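PDB 1IOO: ribonuclease S-F11, which cleaves RNA as a secreted T2-family endonuclease of the Nicotiana alata style, associated with gametophytic self-incompatibility, by which the pistil rejects self pollen. Local coordinates for residues F2-L7 and S176-P181; N61-H66 and L107-K112; D113-L118 and I168-N173; R119-H124 and D139-V144. All coordinates share one frame; numbering follows the deposited sequence.

Interaction 1 (F2-L7 and S176-P181)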
# COMPACT_ATOMS: atom_id res chain seq x y z
N PHE A 2 -0.70 -3.60 -18.96
CA PHE A 2 -1.73 -3.32 -17.97
C PHE A 2 -2.19 -1.86 -18.06
O PHE A 2 -1.56 -1.05 -18.74
CB PHE A 2 -1.22 -3.67 -16.57
CG PHE A 2 0.01 -2.92 -16.16
CD1 PHE A 2 -0.09 -1.83 -15.31
CD2 PHE A 2 1.26 -3.30 -16.62
CE1 PHE A 2 1.04 -1.12 -14.92
CE2 PHE A 2 2.40 -2.60 -16.24
CZ PHE A 2 2.29 -1.51 -15.38
N GLU A 3 -3.27 -1.54 -17.38
CA GLU A 3 -3.86 -0.21 -17.45
C GLU A 3 -3.27 0.77 -16.43
O GLU A 3 -3.10 1.95 -16.75
CB GLU A 3 -5.38 -0.30 -17.28
CG GLU A 3 -6.04 -1.22 -18.29
CD GLU A 3 -7.55 -1.24 -18.18
OE1 GLU A 3 -8.06 -1.44 -17.06
OE2 GLU A 3 -8.23 -1.06 -19.21
N TYR A 4 -2.97 0.31 -15.22
CA TYR A 4 -2.44 1.22 -14.21
C TYR A 4 -1.67 0.50 -13.12
O TYR A 4 -1.69 -0.72 -13.01
CB TYR A 4 -3.60 2.00 -13.57
CG TYR A 4 -4.57 1.13 -12.79
CD1 TYR A 4 -4.40 0.89 -11.43
CD2 TYR A 4 -5.64 0.50 -13.44
CE1 TYR A 4 -5.26 0.05 -10.73
CE2 TYR A 4 -6.51 -0.35 -12.74
CZ TYR A 4 -6.32 -0.57 -11.39
OH TYR A 4 -7.16 -1.42 -10.72
N LEU A 5 -0.96 1.29 -12.33
CA LEU A 5 -0.22 0.80 -11.18
C LEU A 5 -0.87 1.31 -9.91
O LEU A 5 -1.16 2.51 -9.81
CB LEU A 5 1.22 1.31 -11.18
CG LEU A 5 2.28 0.71 -12.09
CD1 LEU A 5 3.55 1.55 -11.96
CD2 LEU A 5 2.56 -0.73 -11.69
N GLN A 6 -1.13 0.43 -8.96
CA GLN A 6 -1.72 0.87 -7.71
C GLN A 6 -0.75 0.72 -6.56
O GLN A 6 -0.34 -0.39 -6.22
CB GLN A 6 -3.00 0.09 -7.38
CG GLN A 6 -3.62 0.58 -6.07
CD GLN A 6 -4.86 -0.17 -5.65
OE1 GLN A 6 -5.48 0.16 -4.64
NE2 GLN A 6 -5.25 -1.18 -6.43
N LEU A 7 -0.32 1.85 -6.00
CA LEU A 7 0.51 1.81 -4.82
C LEU A 7 -0.38 1.63 -3.61
O LEU A 7 -1.26 2.46 -3.36
CB LEU A 7 1.33 3.10 -4.67
CG LEU A 7 2.18 3.19 -3.40
CD1 LEU A 7 3.38 2.25 -3.51
CD2 LEU A 7 2.65 4.62 -3.19
N SER A 176 2.54 9.72 -14.50
CA SER A 176 1.32 10.51 -14.27
C SER A 176 0.36 9.80 -13.32
O SER A 176 0.49 8.60 -13.07
CB SER A 176 0.60 10.76 -15.60
OG SER A 176 1.46 11.37 -16.55
N MET A 177 -0.60 10.55 -12.80
CA MET A 177 -1.60 9.99 -11.90
C MET A 177 -2.72 9.30 -12.68
O MET A 177 -2.90 9.55 -13.87
CB MET A 177 -2.19 11.09 -11.01
CG MET A 177 -1.17 11.80 -10.15
SD MET A 177 -0.24 10.63 -9.13
CE MET A 177 0.24 11.66 -7.79
N PHE A 178 -3.45 8.43 -11.99
CA PHE A 178 -4.54 7.70 -12.61
C PHE A 178 -5.64 7.42 -11.59
O PHE A 178 -5.35 7.23 -10.40
CB PHE A 178 -4.03 6.37 -13.19
CG PHE A 178 -4.93 5.78 -14.25
CD1 PHE A 178 -4.98 6.34 -15.53
CD2 PHE A 178 -5.74 4.68 -13.96
CE1 PHE A 178 -5.81 5.80 -16.51
CE2 PHE A 178 -6.58 4.14 -14.94
CZ PHE A 178 -6.61 4.70 -16.22
N ARG A 179 -6.88 7.39 -12.04
CA ARG A 179 -8.02 7.15 -11.16
C ARG A 179 -8.09 5.69 -10.72
O ARG A 179 -8.17 4.78 -11.54
CB ARG A 179 -9.33 7.53 -11.88
CG ARG A 179 -10.55 7.62 -10.96
CD ARG A 179 -11.85 7.89 -11.72
NE ARG A 179 -12.28 6.75 -12.53
CZ ARG A 179 -12.20 6.70 -13.85
NH1 ARG A 179 -11.69 7.72 -14.53
NH2 ARG A 179 -12.61 5.62 -14.50
N CYS A 180 -8.05 5.48 -9.41
CA CYS A 180 -8.13 4.13 -8.87
C CYS A 180 -9.57 3.62 -8.86
O CYS A 180 -10.50 4.38 -8.59
CB CYS A 180 -7.71 4.09 -7.42
SG CYS A 180 -5.96 4.19 -6.98
N PRO A 181 -9.77 2.33 -9.16
CA PRO A 181 -11.15 1.86 -9.11
C PRO A 181 -11.57 1.92 -7.64
O PRO A 181 -10.73 1.74 -6.74
CB PRO A 181 -11.04 0.43 -9.62
CG PRO A 181 -9.91 0.51 -10.60
CD PRO A 181 -8.90 1.37 -9.86
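The rings of Tyr4 and Phe178 lie nearly parallel, their planes 14° apart, but slid so far that they barely overlap: the centroids are 5.9 Å apart. The closest atoms of this pair are accordingly Tyr4 CB and Phe178 CD2, at 3.5 Å, rather than ring atoms of both residues. Over one face of the Phe178 ring sits the carbonyl oxygen of Glu3, 4.5 Å from CE2. Glu3 and Tyr4 together face Asp37 in a classic beta bulge, which starts strand 4-10 in the antiparallel sheet of the T2 ribonuclease fold. The bonded partner of that strand on one side is strand 162-170, to which strand 177-178 is joined in turn. Strands 4-10 and 177-178 therefore meet here through side chains. The CB bond of Tyr4 points toward 176-181, and chi1 of 64° puts CG 3.9 Å from Phe178 CD2. Two residues further along the strand, Gln6 passes Cys180, whose disulfide to Cys169 ties the later segment to the sheet, while Gln6 OE1 is hydrogen-bonded to Lys152. Pro181 meets Tyr4 tip to tip: its CD is 3.6 Å from Tyr4 CZ, and Tyr4 OH is 3.4 Å from Pro181 CG.

Interaction 2 (N61-H66 and L107-K112). With NAG (2-acetamido-2-deoxy-beta-D-glucopyranose), chain C.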
# COMPACT_ATOMS: atom_id res chain seq x y z
N ASN A 61 18.00 -2.24 3.76
CA ASN A 61 17.65 -1.36 4.86
C ASN A 61 16.47 -0.47 4.50
O ASN A 61 15.60 -0.20 5.33
CB ASN A 61 18.83 -0.47 5.27
CG ASN A 61 19.92 -1.25 5.97
OD1 ASN A 61 19.65 -2.15 6.76
ND2 ASN A 61 21.17 -0.90 5.69
N ASP A 62 16.44 0.00 3.26
CA ASP A 62 15.36 0.86 2.80
C ASP A 62 14.03 0.12 2.81
O ASP A 62 13.01 0.65 3.27
CB ASP A 62 15.62 1.40 1.39
CG ASP A 62 16.71 2.47 1.36
OD1 ASP A 62 17.00 3.08 2.41
OD2 ASP A 62 17.26 2.72 0.27
N LEU A 63 14.04 -1.11 2.32
CA LEU A 63 12.82 -1.90 2.25
C LEU A 63 12.34 -2.33 3.62
O LEU A 63 11.14 -2.34 3.88
CB LEU A 63 13.01 -3.12 1.35
CG LEU A 63 13.10 -2.78 -0.14
CD1 LEU A 63 13.52 -4.02 -0.92
CD2 LEU A 63 11.75 -2.25 -0.63
N ASP A 64 13.26 -2.68 4.51
CA ASP A 64 12.85 -3.10 5.84
C ASP A 64 12.11 -2.00 6.57
O ASP A 64 11.24 -2.26 7.40
CB ASP A 64 14.04 -3.56 6.69
CG ASP A 64 13.59 -4.11 8.03
OD1 ASP A 64 13.82 -3.46 9.07
OD2 ASP A 64 12.96 -5.19 8.03
N LYS A 65 12.45 -0.75 6.25
CA LYS A 65 11.78 0.38 6.88
C LYS A 65 10.50 0.77 6.14
O LYS A 65 9.42 0.77 6.72
CB LYS A 65 12.71 1.60 6.93
CG LYS A 65 12.04 2.85 7.47
CD LYS A 65 12.96 4.06 7.42
CE LYS A 65 12.23 5.31 7.91
NZ LYS A 65 13.08 6.53 7.86
N HIS A 66 10.62 1.04 4.84
CA HIS A 66 9.49 1.55 4.06
C HIS A 66 8.51 0.46 3.63
O HIS A 66 7.34 0.76 3.38
CB HIS A 66 10.01 2.31 2.85
CG HIS A 66 10.78 3.53 3.22
ND1 HIS A 66 12.15 3.63 3.09
CD2 HIS A 66 10.37 4.69 3.79
CE1 HIS A 66 12.55 4.80 3.56
NE2 HIS A 66 11.49 5.46 3.99
N LEU A 107 10.94 1.69 -7.64
CA LEU A 107 9.78 2.51 -7.96
C LEU A 107 8.84 2.61 -6.77
O LEU A 107 8.35 3.69 -6.43
CB LEU A 107 9.01 1.95 -9.16
CG LEU A 107 7.73 2.72 -9.51
CD1 LEU A 107 8.07 4.17 -9.85
CD2 LEU A 107 7.02 2.06 -10.68
N ALA A 108 8.58 1.47 -6.13
CA ALA A 108 7.72 1.45 -4.96
C ALA A 108 8.23 2.42 -3.90
O ALA A 108 7.46 3.19 -3.32
CB ALA A 108 7.65 0.03 -4.38
N LEU A 109 9.54 2.41 -3.67
CA LEU A 109 10.14 3.31 -2.69
C LEU A 109 10.00 4.77 -3.13
O LEU A 109 9.70 5.64 -2.31
CB LEU A 109 11.62 2.95 -2.49
CG LEU A 109 11.89 1.63 -1.76
CD1 LEU A 109 13.36 1.27 -1.81
CD2 LEU A 109 11.42 1.77 -0.32
N ARG A 110 10.21 5.02 -4.41
CA ARG A 110 10.10 6.38 -4.95
C ARG A 110 8.68 6.92 -4.80
O ARG A 110 8.48 8.05 -4.36
CB ARG A 110 10.49 6.40 -6.43
CG ARG A 110 10.43 7.78 -7.08
CD ARG A 110 10.98 7.75 -8.50
NE ARG A 110 10.00 7.29 -9.49
CZ ARG A 110 8.96 8.01 -9.91
NH1 ARG A 110 8.76 9.23 -9.42
NH2 ARG A 110 8.14 7.52 -10.83
N LEU A 111 7.69 6.10 -5.16
CA LEU A 111 6.30 6.52 -5.06
C LEU A 111 5.89 6.76 -3.62
O LEU A 111 5.16 7.70 -3.32
CB LEU A 111 5.38 5.49 -5.72
CG LEU A 111 5.64 5.32 -7.23
CD1 LEU A 111 4.64 4.33 -7.81
CD2 LEU A 111 5.51 6.65 -7.93
N LYS A 112 6.37 5.90 -2.72
CA LYS A 112 6.06 6.05 -1.30
C LYS A 112 6.62 7.37 -0.77
O LYS A 112 5.97 8.08 -0.01
CB LYS A 112 6.66 4.86 -0.53
CG LYS A 112 6.21 4.70 0.92
CD LYS A 112 7.21 5.28 1.90
CE LYS A 112 6.94 4.73 3.30
NZ LYS A 112 7.78 5.37 4.35
C1 NAG C . 6.23 9.17 7.08
C2 NAG C . 7.29 10.14 7.64
C3 NAG C . 7.58 11.26 6.65
C4 NAG C . 7.99 10.65 5.32
C5 NAG C . 6.85 9.75 4.82
C6 NAG C . 7.19 9.08 3.50
C7 NAG C . 7.71 10.95 9.87
C8 NAG C . 7.24 11.84 11.00
N2 NAG C . 6.84 10.69 8.90
O3 NAG C . 8.64 12.07 7.15
O4 NAG C . 8.24 11.70 4.36
O5 NAG C . 6.62 8.69 5.78
O6 NAG C . 8.26 8.17 3.65
O7 NAG C . 8.86 10.50 9.88
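Leu109 carries the packing against helix 57-66, and each of its outer carbons has a partner there. Its CB bond does not aim directly at that helix; the end of the side chain brings it nearer. CG, anti to the carbonyl carbon (chi1 -70°), lies 4.0 Å from Leu63 CD2. From this fork, CD1 reaches Asp62 CB at 3.9 Å, whereas CD2 lies 3.5 Å from His66 CB, the closest apolar approach. The two methyls thus touch residues four positions apart on the opposing helix, and the Leu109 side chain crosses those of Leu63 and His66 at about a right angle. Within its own helix, His66 ND1 makes a weak hydrogen bond to Asp62 O, 3.1 Å long and bent to 130°, and Lys65 CD lies over one ring face toward the rim. An alanine here would keep the CB contact, but loss of the imidazole would probably open a gap beside Leu109 CD2 and deprive Asp62 O of its side-chain donor. Lys112 bends at chi2 and extends past His66; its NZ lies within hydrogen-bonding distance of O6 of the glycan residue NAG (chain C), a bond that stays doubtful because the place of NZ is uncertain. The axes of the short segments approach to 11.0 Å at 51°: helices 57-66 and 101-113 pack at an incline in the T2 ribonuclease fold, with Leu109 set among Asp62, Leu63 and His66.

Interaction 3 (D113-L118 and I168-N173). With NAG (2-acetamido-2-deoxy-beta-D-glucopyranose), chain B; MAN (alpha-D-mannopyranose), chain D; NAG (2-acetamido-2-deoxy-beta-D-glucopyranose), chain C.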
# COMPACT_ATOMS: atom_id res chain seq x y z
N ASP A 113 7.83 7.69 -1.20
CA ASP A 113 8.52 8.90 -0.77
C ASP A 113 7.82 10.16 -1.26
O ASP A 113 8.05 11.26 -0.74
CB ASP A 113 9.96 8.88 -1.28
CG ASP A 113 10.81 9.97 -0.68
OD1 ASP A 113 10.92 10.00 0.56
OD2 ASP A 113 11.37 10.78 -1.44
N LYS A 114 6.97 10.02 -2.27
CA LYS A 114 6.23 11.15 -2.82
C LYS A 114 5.14 11.62 -1.87
O LYS A 114 4.64 12.74 -2.01
CB LYS A 114 5.57 10.77 -4.14
CG LYS A 114 6.45 10.84 -5.37
CD LYS A 114 5.69 10.35 -6.61
CE LYS A 114 4.38 11.09 -6.83
NZ LYS A 114 4.55 12.54 -7.17
N PHE A 115 4.78 10.79 -0.91
CA PHE A 115 3.68 11.15 -0.03
C PHE A 115 4.03 11.10 1.44
O PHE A 115 4.95 10.42 1.89
CB PHE A 115 2.49 10.20 -0.24
CG PHE A 115 2.05 10.07 -1.66
CD1 PHE A 115 2.43 8.96 -2.42
CD2 PHE A 115 1.28 11.06 -2.26
CE1 PHE A 115 2.04 8.85 -3.77
CE2 PHE A 115 0.89 10.96 -3.59
CZ PHE A 115 1.27 9.86 -4.35
N ASP A 116 3.26 11.89 2.17
CA ASP A 116 3.24 11.91 3.61
C ASP A 116 1.79 12.03 4.02
O ASP A 116 1.32 13.09 4.44
CB ASP A 116 4.05 13.08 4.19
CG ASP A 116 4.22 12.98 5.70
OD1 ASP A 116 3.50 12.16 6.33
OD2 ASP A 116 5.06 13.72 6.26
N LEU A 117 1.06 10.94 3.77
CA LEU A 117 -0.38 10.91 3.99
C LEU A 117 -0.75 11.21 5.42
O LEU A 117 -1.80 11.80 5.68
CB LEU A 117 -0.96 9.56 3.55
CG LEU A 117 -0.70 9.17 2.09
CD1 LEU A 117 -1.50 7.92 1.76
CD2 LEU A 117 -1.08 10.30 1.14
N LEU A 118 0.08 10.79 6.37
CA LEU A 118 -0.21 11.08 7.76
C LEU A 118 -0.27 12.59 7.99
O LEU A 118 -1.17 13.09 8.67
CB LEU A 118 0.84 10.44 8.67
CG LEU A 118 0.53 10.56 10.16
CD1 LEU A 118 -0.81 9.91 10.48
CD2 LEU A 118 1.64 9.90 10.96
N ILE A 168 -3.19 4.50 -4.19
CA ILE A 168 -2.97 5.62 -5.09
C ILE A 168 -2.50 5.07 -6.43
O ILE A 168 -1.54 4.31 -6.48
CB ILE A 168 -1.94 6.62 -4.49
CG1 ILE A 168 -2.51 7.20 -3.19
CG2 ILE A 168 -1.65 7.74 -5.48
CD1 ILE A 168 -1.57 8.15 -2.45
N CYS A 169 -3.18 5.45 -7.50
CA CYS A 169 -2.90 4.88 -8.82
C CYS A 169 -2.11 5.81 -9.72
O CYS A 169 -2.20 7.04 -9.63
CB CYS A 169 -4.22 4.44 -9.46
SG CYS A 169 -4.96 3.15 -8.41
N PHE A 170 -1.31 5.19 -10.58
CA PHE A 170 -0.45 5.89 -11.53
C PHE A 170 -0.53 5.23 -12.89
O PHE A 170 -0.99 4.09 -13.02
CB PHE A 170 1.02 5.79 -11.09
CG PHE A 170 1.31 6.37 -9.74
CD1 PHE A 170 1.04 5.65 -8.58
CD2 PHE A 170 1.86 7.64 -9.63
CE1 PHE A 170 1.32 6.19 -7.32
CE2 PHE A 170 2.14 8.19 -8.38
CZ PHE A 170 1.87 7.47 -7.23
N THR A 171 -0.08 5.94 -13.92
CA THR A 171 -0.02 5.33 -15.23
C THR A 171 1.06 4.24 -15.22
O THR A 171 1.92 4.24 -14.34
CB THR A 171 0.32 6.38 -16.30
OG1 THR A 171 1.47 7.14 -15.90
CG2 THR A 171 -0.87 7.32 -16.50
N PRO A 172 1.00 3.29 -16.16
CA PRO A 172 1.99 2.20 -16.21
C PRO A 172 3.45 2.65 -16.11
O PRO A 172 4.27 1.95 -15.51
CB PRO A 172 1.66 1.52 -17.53
CG PRO A 172 0.16 1.64 -17.57
CD PRO A 172 -0.05 3.09 -17.18
N ASN A 173 3.77 3.80 -16.69
CA ASN A 173 5.14 4.31 -16.66
C ASN A 173 5.42 5.10 -15.37
O ASN A 173 6.53 5.56 -15.14
CB ASN A 173 5.42 5.19 -17.89
CG ASN A 173 4.39 6.29 -18.06
OD1 ASN A 173 3.51 6.46 -17.22
ND2 ASN A 173 4.51 7.05 -19.14
C1 NAG B . 9.42 11.62 3.65
C2 NAG B . 9.54 12.86 2.77
C3 NAG B . 10.90 12.88 2.05
C4 NAG B . 12.05 12.72 3.06
C5 NAG B . 11.80 11.49 3.94
C6 NAG B . 12.83 11.32 5.04
C7 NAG B . 7.50 13.79 1.90
C8 NAG B . 6.33 13.68 0.93
N2 NAG B . 8.46 12.88 1.80
O3 NAG B . 11.03 14.12 1.36
O4 NAG B . 13.31 12.55 2.37
O5 NAG B . 10.51 11.59 4.59
O6 NAG B . 12.77 12.40 5.97
O7 NAG B . 7.52 14.71 2.72
C1 MAN D . 11.55 15.79 -2.21
C2 MAN D . 10.05 15.61 -1.98
C3 MAN D . 9.69 14.12 -2.02
C4 MAN D . 10.17 13.49 -3.33
C5 MAN D . 11.67 13.74 -3.49
C6 MAN D . 12.21 13.23 -4.82
O2 MAN D . 9.33 16.31 -2.99
O3 MAN D . 8.29 13.96 -1.89
O4 MAN D . 9.91 12.10 -3.31
O5 MAN D . 11.95 15.16 -3.43
O6 MAN D . 12.00 14.17 -5.86
C1 NAG C . 6.23 9.17 7.08
C2 NAG C . 7.29 10.14 7.64
C3 NAG C . 7.58 11.26 6.65
C4 NAG C . 7.99 10.65 5.32
C5 NAG C . 6.85 9.75 4.82
C6 NAG C . 7.19 9.08 3.50
C7 NAG C . 7.71 10.95 9.87
C8 NAG C . 7.24 11.84 11.00
N2 NAG C . 6.84 10.69 8.90
O3 NAG C . 8.64 12.07 7.15
O4 NAG C . 8.24 11.70 4.36
O5 NAG C . 6.62 8.69 5.78
O6 NAG C . 8.26 8.17 3.65
O7 NAG C . 8.86 10.50 9.88
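The carbonyl oxygen of Asp113 is gripped by two sugars: O3 of the mannose donates to it at 2.9 Å, and N2 of NAG (chain B) at 3.0 Å with an N-H...O angle of 163°. Mannose O4 also donates to Asp113 OD2, at 2.7 Å. The glycan carried by Asn28 thus lies along the start of 113-118, while Lys114, Phe115 and Leu117 turn the other way, toward strand 162-170. The Phe115 ring has a neighbour on each face and one at its edge. Ile168 CD1, at the end of an extended chain (chi2 177°), sits over the centre of one ring face, 3.8 Å from the centroid and 8° off the normal, a CH-pi contact; Lys114 CB lies over the opposite face toward the rim. The strand belongs to the antiparallel sheet of the T2 fold, and its alternate residues Ile168 and Phe170 point at the helix-connecting turn, with Cys169 between them disulfide-bonded to Cys180. Phe115 and Phe170 meet edge to edge, with CE1 of the first 3.7 Å from CZ of the second. An alanine at Phe115 would probably open a gap, with Ile168 CD1 losing its aromatic face and Phe170 CZ losing its contact with the Phe115 edge. Beyond the ring, Asp116 is the N-cap of helix 117-123, its OD1 bonded to Arg119 N, and Leu117 CD2 approaches Ile168 CD1 at 4.2 Å.

Interaction 4 (R119-H124 and D139-V144)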
# COMPACT_ATOMS: atom_id res chain seq x y z
N ARG A 119 0.68 13.31 7.41
CA ARG A 119 0.73 14.76 7.53
C ARG A 119 -0.42 15.41 6.74
O ARG A 119 -1.04 16.36 7.21
CB ARG A 119 2.09 15.27 7.04
CG ARG A 119 2.24 16.79 7.02
CD ARG A 119 2.05 17.42 8.40
NE ARG A 119 2.34 18.86 8.35
CZ ARG A 119 1.97 19.73 9.28
NH1 ARG A 119 1.29 19.33 10.34
NH2 ARG A 119 2.27 21.02 9.14
N THR A 120 -0.69 14.89 5.55
CA THR A 120 -1.78 15.40 4.74
C THR A 120 -3.11 15.27 5.47
O THR A 120 -3.93 16.20 5.49
CB THR A 120 -1.85 14.68 3.38
OG1 THR A 120 -0.66 14.96 2.64
CG2 THR A 120 -3.07 15.15 2.58
N LEU A 121 -3.33 14.12 6.10
CA LEU A 121 -4.55 13.93 6.85
C LEU A 121 -4.61 14.90 8.03
O LEU A 121 -5.64 15.52 8.28
CB LEU A 121 -4.63 12.47 7.33
CG LEU A 121 -4.95 11.48 6.20
CD1 LEU A 121 -4.70 10.05 6.65
CD2 LEU A 121 -6.40 11.67 5.76
N GLN A 122 -3.48 15.07 8.70
CA GLN A 122 -3.41 15.96 9.85
C GLN A 122 -3.77 17.40 9.48
O GLN A 122 -4.50 18.07 10.22
CB GLN A 122 -2.01 15.93 10.48
CG GLN A 122 -1.86 16.93 11.62
CD GLN A 122 -0.47 16.91 12.24
OE1 GLN A 122 0.54 16.88 11.54
NE2 GLN A 122 -0.42 16.93 13.57
N THR A 123 -3.28 17.88 8.34
CA THR A 123 -3.57 19.25 7.91
C THR A 123 -5.04 19.40 7.51
O THR A 123 -5.53 20.52 7.33
CB THR A 123 -2.64 19.71 6.76
OG1 THR A 123 -2.83 18.87 5.61
CG2 THR A 123 -1.20 19.65 7.20
N HIS A 124 -5.73 18.27 7.37
CA HIS A 124 -7.15 18.27 7.08
C HIS A 124 -7.95 17.95 8.35
O HIS A 124 -9.14 17.64 8.31
CB HIS A 124 -7.46 17.24 5.98
CG HIS A 124 -7.04 17.67 4.61
ND1 HIS A 124 -7.91 18.22 3.69
CD2 HIS A 124 -5.83 17.62 4.00
CE1 HIS A 124 -7.27 18.48 2.57
NE2 HIS A 124 -6.00 18.13 2.73
N ASP A 139 -11.40 13.10 0.34
CA ASP A 139 -11.07 14.45 -0.11
C ASP A 139 -9.64 14.84 0.29
O ASP A 139 -8.90 15.41 -0.52
CB ASP A 139 -12.05 15.47 0.47
CG ASP A 139 -13.42 15.41 -0.20
OD1 ASP A 139 -13.55 14.75 -1.25
OD2 ASP A 139 -14.36 16.04 0.33
N ALA A 140 -9.25 14.54 1.52
CA ALA A 140 -7.92 14.87 2.00
C ALA A 140 -6.84 14.20 1.16
O ALA A 140 -5.87 14.83 0.73
CB ALA A 140 -7.78 14.48 3.47
N ILE A 141 -7.00 12.90 0.90
CA ILE A 141 -6.02 12.16 0.12
C ILE A 141 -5.97 12.64 -1.33
O ILE A 141 -4.90 12.74 -1.92
CB ILE A 141 -6.32 10.64 0.17
CG1 ILE A 141 -6.25 10.15 1.63
CG2 ILE A 141 -5.33 9.88 -0.69
CD1 ILE A 141 -4.91 10.39 2.33
N LYS A 142 -7.13 12.96 -1.90
CA LYS A 142 -7.17 13.38 -3.30
C LYS A 142 -6.38 14.67 -3.53
O LYS A 142 -5.99 14.97 -4.66
CB LYS A 142 -8.60 13.54 -3.79
CG LYS A 142 -8.69 13.64 -5.31
CD LYS A 142 -10.13 13.60 -5.80
CE LYS A 142 -10.19 13.67 -7.32
NZ LYS A 142 -11.60 13.59 -7.77
N THR A 143 -6.13 15.44 -2.47
CA THR A 143 -5.36 16.67 -2.64
C THR A 143 -3.94 16.37 -3.08
O THR A 143 -3.27 17.23 -3.66
CB THR A 143 -5.31 17.54 -1.36
OG1 THR A 143 -4.64 16.83 -0.30
CG2 THR A 143 -6.71 17.93 -0.92
N VAL A 144 -3.47 15.15 -2.83
CA VAL A 144 -2.12 14.77 -3.22
C VAL A 144 -2.14 13.68 -4.30
O VAL A 144 -1.19 13.57 -5.08
CB VAL A 144 -1.26 14.31 -2.01
CG1 VAL A 144 -1.05 15.47 -1.05
CG2 VAL A 144 -1.93 13.14 -1.31
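Ala140 of helix 134-145 meets Thr120, Leu121 and His124, and the interactions around it are of four kinds. The first is CH-pi: Ala140 CA lies over the centre of the His124 ring, 3.7 Å from the centroid and 7° off the normal. The second kind is apolar. Leu121 CD2 touches Ala140 CB at 3.9 Å and Ile141 CD1 at 4.0 Å; the CB bond of Ile141 points away from helix 117-123, and the end of the chain turns back to make the contact. The third consists of mixed van der Waals contacts, for which Thr120 spends its two branches separately: CG2, anti to the backbone N, lies 3.4 Å from Ala140 O, while OG1 meets Val144 CG1 tip to tip at 3.7 Å. The fourth kind is polar, and these bonds each stay on their own side of the contact. Ala140 O accepts two donors, Thr143 OG1 at 2.6 Å, with a C=O...O angle of 156°, and Thr143 N at 3.3 Å. Thr143 OG1 is thus held against its own helix, beside the Thr120 methyl, and Thr120 OG1 has a weak bond back to Asp116 O. The segment axes come within 9.1 Å, and their directions differ by 125°, a steeply inclined pairing in which the small Ala140 faces Leu121 and His124. Between the two helices in sequence runs strand 130-132; Ile141 and Val144 also pack on Leu117, Val144 touches Phe115, and Ile141 touches Pro149.

From the N terminus, 2-7 enters the sheet first and meets 176-181 only near the end of the chain, so interaction 1 closes a loop spanning most of the chain and encloses the other three. Interaction 2 shuts a short, largely helical loop when 107-112 returns to 61-66. Interaction 3 then opens at 113 and closes at 168-173, with interaction 4, between 119-124 and 139-144, lying within it. Interactions 2 and 3 follow in series, and no loops cross. Leu5 packs on Leu107 and Leu7 on Leu111, joining sheet to helix; the Cys169-Cys180 disulfide links interactions 3 and 1; Leu117 packs on Ile141 and Val144 of interaction 4, and Phe115 on Val144.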